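Local atomic coordinates of SAM-dependent O-methyltransferase (Thermotoga maritima, PDB entry 1O54), a protein that probably transfers a methyl group from S-adenosyl-L-methionine to N1 of adenosine 58 in tRNA, working as a homotetramer built from two dimers. Residues L78-L82 against I83-M87; L46-L50 against G51-L55. All coordinates share one frame; numbering follows the deposited sequence.

In the fold
Contact 2 comes first along the chain and closes before contact 1 opens. It is the tight hairpin of strands 45-48 and 51-54. Leu-46, Thr-48, Leu-50 and Ile-53 pack on strands 25-30 and 35-39, which belong to a separate four-stranded antiparallel sheet. Strand 74-78 of that same sheet leads into contact 1, where the chain turns into helix 82-87. Strand 25-30 touches both contacts: it also meets Leu-78, Pro-80 and Asp-84 of contact 1. The centres of contacts 1 and 2 are about 20 Å apart, and their nearest atoms about 10 Å. Contact 1 carries the chain toward the Rossmann-like methyltransferase part and also meets a second subunit, whereas no other chain of the assembly touches contact 2.

Contact 1 of 2, residues L78-L82 against I83-M87; sequences LIPSL and IDEIM
Ser-81 sets its OG between its own backbone N and carbonyl carbon (chi1 61°), while Asp-84 keeps CG beside its backbone N (chi1 -63°). These two rotations bring the side chains together as a capping box at the start of helix 82-87. Ser-81 is the N-cap. Its OG accepts from Asp-84 N at 3.0 Å. In return, Ser-81 N donates to Asp-84 OD2 at 2.9 Å. This bond is almost straight, at 177°, but it reaches the anti side of the carboxylate from out of its plane. The helix proper then begins with Glu-85 N on Ser-81 O at 3.0 Å. Asp-84 OD1 also pairs with Arg-233 of a second subunit, tying the cap to the interface. With an alanine at this position, Ser-81 N would probably be left without its acceptor and that arginine without its salt bridge. The carboxylate of Glu-85 has its main partner in Arg-25, and its OE2 lies 3.9 Å from Pro-80 CG. In the next bond of the helix, Ile-86 N donates to Leu-82 O at 2.8 Å. Beside that bond, Leu-82 CG rests 3.7 Å from Ile-86 CD1.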
ATOM      1  N   LEU A  78      17.517  -7.573  27.574  1.00 24.85           N
ATOM      2  CA  LEU A  78      17.554  -6.334  26.816  1.00 26.33           C
ATOM      3  C   LEU A  78      16.963  -5.206  27.655  1.00 26.94           C
ATOM      4  O   LEU A  78      16.203  -5.452  28.598  1.00 28.03           O
ATOM      5  CB  LEU A  78      16.778  -6.458  25.487  1.00 25.84           C
ATOM      6  CG  LEU A  78      17.228  -7.598  24.550  1.00 27.10           C
ATOM      7  CD1 LEU A  78      16.322  -7.704  23.367  1.00 29.93           C
ATOM      8  CD2 LEU A  78      18.687  -7.442  24.074  1.00 29.74           C
ATOM      9  N   ILE A  79      17.328  -3.986  27.286  1.00 27.99           N
ATOM     10  CA  ILE A  79      16.759  -2.803  27.872  1.00 29.49           C
ATOM     11  C   ILE A  79      15.622  -2.444  26.912  1.00 28.53           C
ATOM     12  O   ILE A  79      15.850  -2.249  25.730  1.00 28.53           O
ATOM     13  CB  ILE A  79      17.763  -1.640  27.933  1.00 30.81           C
ATOM     14  CG1 ILE A  79      18.981  -1.989  28.813  1.00 34.37           C
ATOM     15  CG2 ILE A  79      17.068  -0.395  28.482  1.00 32.11           C
ATOM     16  CD1 ILE A  79      18.657  -2.418  30.193  1.00 35.37           C
ATOM     17  N   PRO A  80      14.401  -2.365  27.393  1.00 28.80           N
ATOM     18  CA  PRO A  80      13.285  -2.007  26.510  1.00 27.79           C
ATOM     19  C   PRO A  80      13.425  -0.612  25.928  1.00 27.05           C
ATOM     20  O   PRO A  80      13.902   0.323  26.599  1.00 27.32           O
ATOM     21  CB  PRO A  80      12.047  -2.053  27.424  1.00 29.38           C
ATOM     22  CG  PRO A  80      12.511  -2.353  28.754  1.00 31.27           C
ATOM     23  CD  PRO A  80      13.992  -2.523  28.777  1.00 29.44           C
ATOM     24  N   SER A  81      13.000  -0.494  24.689  1.00 25.69           N
ATOM     25  CA  SER A  81      12.906   0.817  24.032  1.00 25.40           C
ATOM     26  C   SER A  81      11.565   1.441  24.408  1.00 24.41           C
ATOM     27  O   SER A  81      10.665   0.785  24.936  1.00 24.95           O
ATOM     28  CB  SER A  81      12.999   0.686  22.511  1.00 25.69           C
ATOM     29  OG  SER A  81      11.938  -0.119  22.012  1.00 25.51           O
ATOM     30  N   LEU A  82      11.418   2.714  24.065  1.00 23.78           N
ATOM     31  CA  LEU A  82      10.140   3.365  24.218  1.00 24.08           C
ATOM     32  C   LEU A  82       9.096   2.647  23.385  1.00 23.63           C
ATOM     33  O   LEU A  82       8.017   2.411  23.864  1.00 23.44           O
ATOM     34  CB  LEU A  82      10.282   4.827  23.848  1.00 25.06           C
ATOM     35  CG  LEU A  82       8.998   5.638  23.940  1.00 25.31           C
ATOM     36  CD1 LEU A  82       8.412   5.575  25.325  1.00 24.95           C
ATOM     37  CD2 LEU A  82       9.236   7.073  23.527  1.00 26.21           C
ATOM     38  N   ILE A  83       9.436   2.256  22.161  1.00 24.42           N
ATOM     39  CA  ILE A  83       8.485   1.457  21.348  1.00 25.80           C
ATOM     40  C   ILE A  83       8.064   0.198  22.070  1.00 25.76           C
ATOM     41  O   ILE A  83       6.850  -0.126  22.189  1.00 25.66           O
ATOM     42  CB  ILE A  83       9.086   1.095  19.981  1.00 26.51           C
ATOM     43  CG1 ILE A  83       9.135   2.319  19.073  1.00 28.36           C
ATOM     44  CG2 ILE A  83       8.239  -0.002  19.298  1.00 27.77           C
ATOM     45  CD1 ILE A  83       9.843   2.108  17.710  1.00 29.71           C
ATOM     46  N   ASP A  84       9.044  -0.525  22.619  1.00 25.43           N
ATOM     47  CA  ASP A  84       8.710  -1.715  23.400  1.00 27.38           C
ATOM     48  C   ASP A  84       7.717  -1.420  24.506  1.00 27.43           C
ATOM     49  O   ASP A  84       6.747  -2.180  24.690  1.00 27.56           O
ATOM     50  CB  ASP A  84       9.932  -2.375  24.039  1.00 27.55           C
ATOM     51  CG  ASP A  84      10.926  -2.900  23.029  1.00 30.62           C
ATOM     52  OD1 ASP A  84      10.527  -3.365  21.921  1.00 33.64           O
ATOM     53  OD2 ASP A  84      12.154  -2.894  23.275  1.00 31.49           O
ATOM     54  N   GLU A  85       7.949  -0.335  25.245  1.00 27.58           N
ATOM     55  CA  GLU A  85       7.047   0.072  26.324  1.00 28.27           C
ATOM     56  C   GLU A  85       5.658   0.438  25.815  1.00 29.33           C
ATOM     57  O   GLU A  85       4.674   0.019  26.406  1.00 31.02           O
ATOM     58  CB  GLU A  85       7.608   1.244  27.118  1.00 28.83           C
ATOM     59  CG  GLU A  85       8.860   0.892  27.926  1.00 30.86           C
ATOM     60  CD  GLU A  85       8.574   0.196  29.244  1.00 35.61           C
ATOM     61  OE1 GLU A  85       7.401  -0.016  29.596  1.00 38.86           O
ATOM     62  OE2 GLU A  85       9.546  -0.162  29.952  1.00 39.41           O
ATOM     63  N   ILE A  86       5.595   1.197  24.737  1.00 29.46           N
ATOM     64  CA  ILE A  86       4.314   1.600  24.143  1.00 31.40           C
ATOM     65  C   ILE A  86       3.547   0.381  23.660  1.00 33.37           C
ATOM     66  O   ILE A  86       2.343   0.253  23.928  1.00 33.87           O
ATOM     67  CB  ILE A  86       4.560   2.594  23.043  1.00 31.42           C
ATOM     68  CG1 ILE A  86       4.930   3.946  23.640  1.00 31.86           C
ATOM     69  CG2 ILE A  86       3.330   2.754  22.104  1.00 31.93           C
ATOM     70  CD1 ILE A  86       5.562   4.849  22.680  1.00 31.52           C
ATOM     71  N   MET A  87       4.228  -0.541  22.992  1.00 34.93           N
ATOM     72  CA  MET A  87       3.544  -1.731  22.464  1.00 37.84           C
ATOM     73  C   MET A  87       3.162  -2.754  23.533  1.00 41.29           C
ATOM     74  O   MET A  87       2.096  -3.386  23.406  1.00 42.55           O
ATOM     75  CB  MET A  87       4.375  -2.417  21.384  1.00 37.48           C
ATOM     76  CG  MET A  87       4.711  -1.562  20.193  1.00 38.52           C
ATOM     77  SD  MET A  87       3.268  -0.866  19.327  1.00 39.32           S
ATOM     78  CE  MET A  87       2.698  -2.364  18.460  1.00 42.85           C
TER

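Contact 2 of 2, residues L46-L50 against G51-L55; sequences LHTHL and GIIDL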
ATOM      1  N   LEU A  46       9.417 -15.548  36.978  1.00 43.64           N
ATOM      2  CA  LEU A  46       8.461 -15.514  35.883  1.00 43.87           C
ATOM      3  C   LEU A  46       8.184 -16.916  35.421  1.00 43.81           C
ATOM      4  O   LEU A  46       9.115 -17.664  35.121  1.00 43.32           O
ATOM      5  CB  LEU A  46       9.049 -14.777  34.680  1.00 44.11           C
ATOM      6  CG  LEU A  46       9.123 -13.274  34.695  1.00 44.97           C
ATOM      7  CD1 LEU A  46       9.522 -12.808  33.296  1.00 45.61           C
ATOM      8  CD2 LEU A  46       7.774 -12.692  35.109  1.00 46.40           C
ATOM      9  N   HIS A  47       6.902 -17.261  35.341  1.00 44.15           N
ATOM     10  CA  HIS A  47       6.481 -18.568  34.841  1.00 44.28           C
ATOM     11  C   HIS A  47       5.971 -18.374  33.422  1.00 44.54           C
ATOM     12  O   HIS A  47       5.016 -17.630  33.211  1.00 45.61           O
ATOM     13  CB  HIS A  47       5.396 -19.142  35.747  1.00 44.72           C
ATOM     14  CG  HIS A  47       5.845 -19.306  37.160  1.00 44.77           C
ATOM     15  ND1 HIS A  47       6.252 -20.516  37.674  1.00 46.38           N
ATOM     16  CD2 HIS A  47       6.021 -18.395  38.147  1.00 45.50           C
ATOM     17  CE1 HIS A  47       6.629 -20.351  38.931  1.00 46.19           C
ATOM     18  NE2 HIS A  47       6.504 -19.072  39.239  1.00 45.20           N
ATOM     19  N   THR A  48       6.636 -19.001  32.452  1.00 43.97           N
ATOM     20  CA  THR A  48       6.284 -18.848  31.044  1.00 43.30           C
ATOM     21  C   THR A  48       6.161 -20.196  30.358  1.00 43.08           C
ATOM     22  O   THR A  48       6.587 -21.215  30.890  1.00 42.59           O
ATOM     23  CB  THR A  48       7.366 -18.045  30.293  1.00 43.08           C
ATOM     24  OG1 THR A  48       8.523 -18.865  30.080  1.00 41.37           O
ATOM     25  CG2 THR A  48       7.865 -16.868  31.119  1.00 43.16           C
ATOM     26  N   HIS A  49       5.634 -20.158  29.136  1.00 42.80           N
ATOM     27  CA  HIS A  49       5.500 -21.348  28.289  1.00 42.57           C
ATOM     28  C   HIS A  49       6.858 -21.953  27.904  1.00 42.28           C
ATOM     29  O   HIS A  49       6.916 -23.091  27.410  1.00 41.72           O
ATOM     30  CB  HIS A  49       4.681 -21.014  27.026  1.00 42.72           C
ATOM     31  CG  HIS A  49       5.367 -20.068  26.093  1.00 42.98           C
ATOM     32  ND1 HIS A  49       5.278 -18.699  26.225  1.00 44.44           N
ATOM     33  CD2 HIS A  49       6.161 -20.294  25.020  1.00 44.61           C
ATOM     34  CE1 HIS A  49       5.987 -18.121  25.270  1.00 44.62           C
ATOM     35  NE2 HIS A  49       6.530 -19.066  24.523  1.00 44.81           N
ATOM     36  N   LEU A  50       7.939 -21.193  28.130  1.00 40.79           N
ATOM     37  CA  LEU A  50       9.303 -21.673  27.920  1.00 40.42           C
ATOM     38  C   LEU A  50       9.997 -22.099  29.223  1.00 39.57           C
ATOM     39  O   LEU A  50      11.142 -22.567  29.210  1.00 38.71           O
ATOM     40  CB  LEU A  50      10.139 -20.585  27.221  1.00 40.45           C
ATOM     41  CG  LEU A  50       9.640 -20.153  25.843  1.00 41.60           C
ATOM     42  CD1 LEU A  50      10.587 -19.119  25.208  1.00 43.25           C
ATOM     43  CD2 LEU A  50       9.473 -21.355  24.925  1.00 42.73           C
ATOM     44  N   GLY A  51       9.298 -21.948  30.342  1.00 38.75           N
ATOM     45  CA  GLY A  51       9.815 -22.384  31.622  1.00 38.35           C
ATOM     46  C   GLY A  51       9.909 -21.222  32.578  1.00 37.85           C
ATOM     47  O   GLY A  51       9.406 -20.128  32.297  1.00 37.96           O
ATOM     48  N   ILE A  52      10.568 -21.466  33.705  1.00 36.62           N
ATOM     49  CA  ILE A  52      10.689 -20.484  34.762  1.00 36.53           C
ATOM     50  C   ILE A  52      11.960 -19.674  34.568  1.00 35.91           C
ATOM     51  O   ILE A  52      13.025 -20.238  34.330  1.00 35.28           O
ATOM     52  CB  ILE A  52      10.744 -21.181  36.148  1.00 36.63           C
ATOM     53  CG1 ILE A  52       9.450 -21.970  36.375  1.00 37.79           C
ATOM     54  CG2 ILE A  52      10.962 -20.134  37.255  1.00 36.86           C
ATOM     55  CD1 ILE A  52       9.472 -22.854  37.571  1.00 38.60           C
ATOM     56  N   ILE A  53      11.831 -18.358  34.696  1.00 35.87           N
ATOM     57  CA  ILE A  53      12.981 -17.454  34.666  1.00 35.31           C
ATOM     58  C   ILE A  53      13.182 -16.912  36.085  1.00 34.62           C
ATOM     59  O   ILE A  53      12.298 -16.302  36.660  1.00 33.60           O
ATOM     60  CB  ILE A  53      12.761 -16.311  33.666  1.00 36.08           C
ATOM     61  CG1 ILE A  53      12.398 -16.877  32.289  1.00 36.58           C
ATOM     62  CG2 ILE A  53      14.014 -15.463  33.578  1.00 36.38           C
ATOM     63  CD1 ILE A  53      11.651 -15.921  31.399  1.00 37.86           C
ATOM     64  N   ASP A  54      14.360 -17.165  36.636  1.00 33.49           N
ATOM     65  CA  ASP A  54      14.736 -16.637  37.934  1.00 33.66           C
ATOM     66  C   ASP A  54      15.348 -15.235  37.789  1.00 33.22           C
ATOM     67  O   ASP A  54      16.472 -15.098  37.315  1.00 33.29           O
ATOM     68  CB  ASP A  54      15.751 -17.601  38.560  1.00 33.59           C
ATOM     69  CG  ASP A  54      16.169 -17.194  39.951  1.00 34.78           C
ATOM     70  OD1 ASP A  54      15.669 -16.165  40.455  1.00 38.39           O
ATOM     71  OD2 ASP A  54      16.975 -17.864  40.631  1.00 39.78           O
ATOM     72  N   LEU A  55      14.614 -14.199  38.189  1.00 32.90           N
ATOM     73  CA  LEU A  55      15.090 -12.822  37.975  1.00 33.25           C
ATOM     74  C   LEU A  55      16.335 -12.477  38.796  1.00 33.24           C
ATOM     75  O   LEU A  55      17.108 -11.616  38.396  1.00 32.91           O
ATOM     76  CB  LEU A  55      13.981 -11.803  38.245  1.00 33.21           C
ATOM     77  CG  LEU A  55      12.743 -11.924  37.346  1.00 34.36           C
ATOM     78  CD1 LEU A  55      11.754 -10.784  37.633  1.00 35.77           C
ATOM     79  CD2 LEU A  55      13.105 -11.919  35.883  1.00 34.18           C
TER
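Leu-46 and Ile-53 face each other as an antiparallel hydrogen-bonded pair. Leu-46 N donates to Ile-53 O at 3.0 Å, and Ile-53 N to Leu-46 O at 2.8 Å. The short strands 46-48 and 51-54 run at 158° to each other. His-47 and Ile-52 form the next, non-hydrogen-bonded pair, and Thr-48 with Gly-51 closes the register. This is a beta hairpin with a two-residue loop, His-49 and Leu-50, in a type I turn from Thr-48 to Gly-51. Gly-51 N donates to Thr-48 O from well above the carbonyl plane. At the backbone angles of Gly-51 a beta carbon would clash with Leu-50 O, which calls for glycine.

A chi1 of 75° tucks Thr-48 OG1 over its own backbone, where it can donate to Gly-51 O at 2.7 Å, on a lone pair. Thr-48 N also donates to this oxygen, so two bonds grip it. OG1 in turn accepts from Leu-50 N at 3.1 Å, an ST turn. The side chains of Thr-48 and Ile-53 cross at about a right angle, with Thr-48 CG2 3.9 Å from Ile-53 CD1. Leu-46 CB meets Ile-53 CB on the same face, which packs on Leu-28 and Val-38. On the other face His-47 and Ile-52 lie side by side. Ile-52 CG1 sits 3.7 Å from His-47 ND1, oblique to the ring.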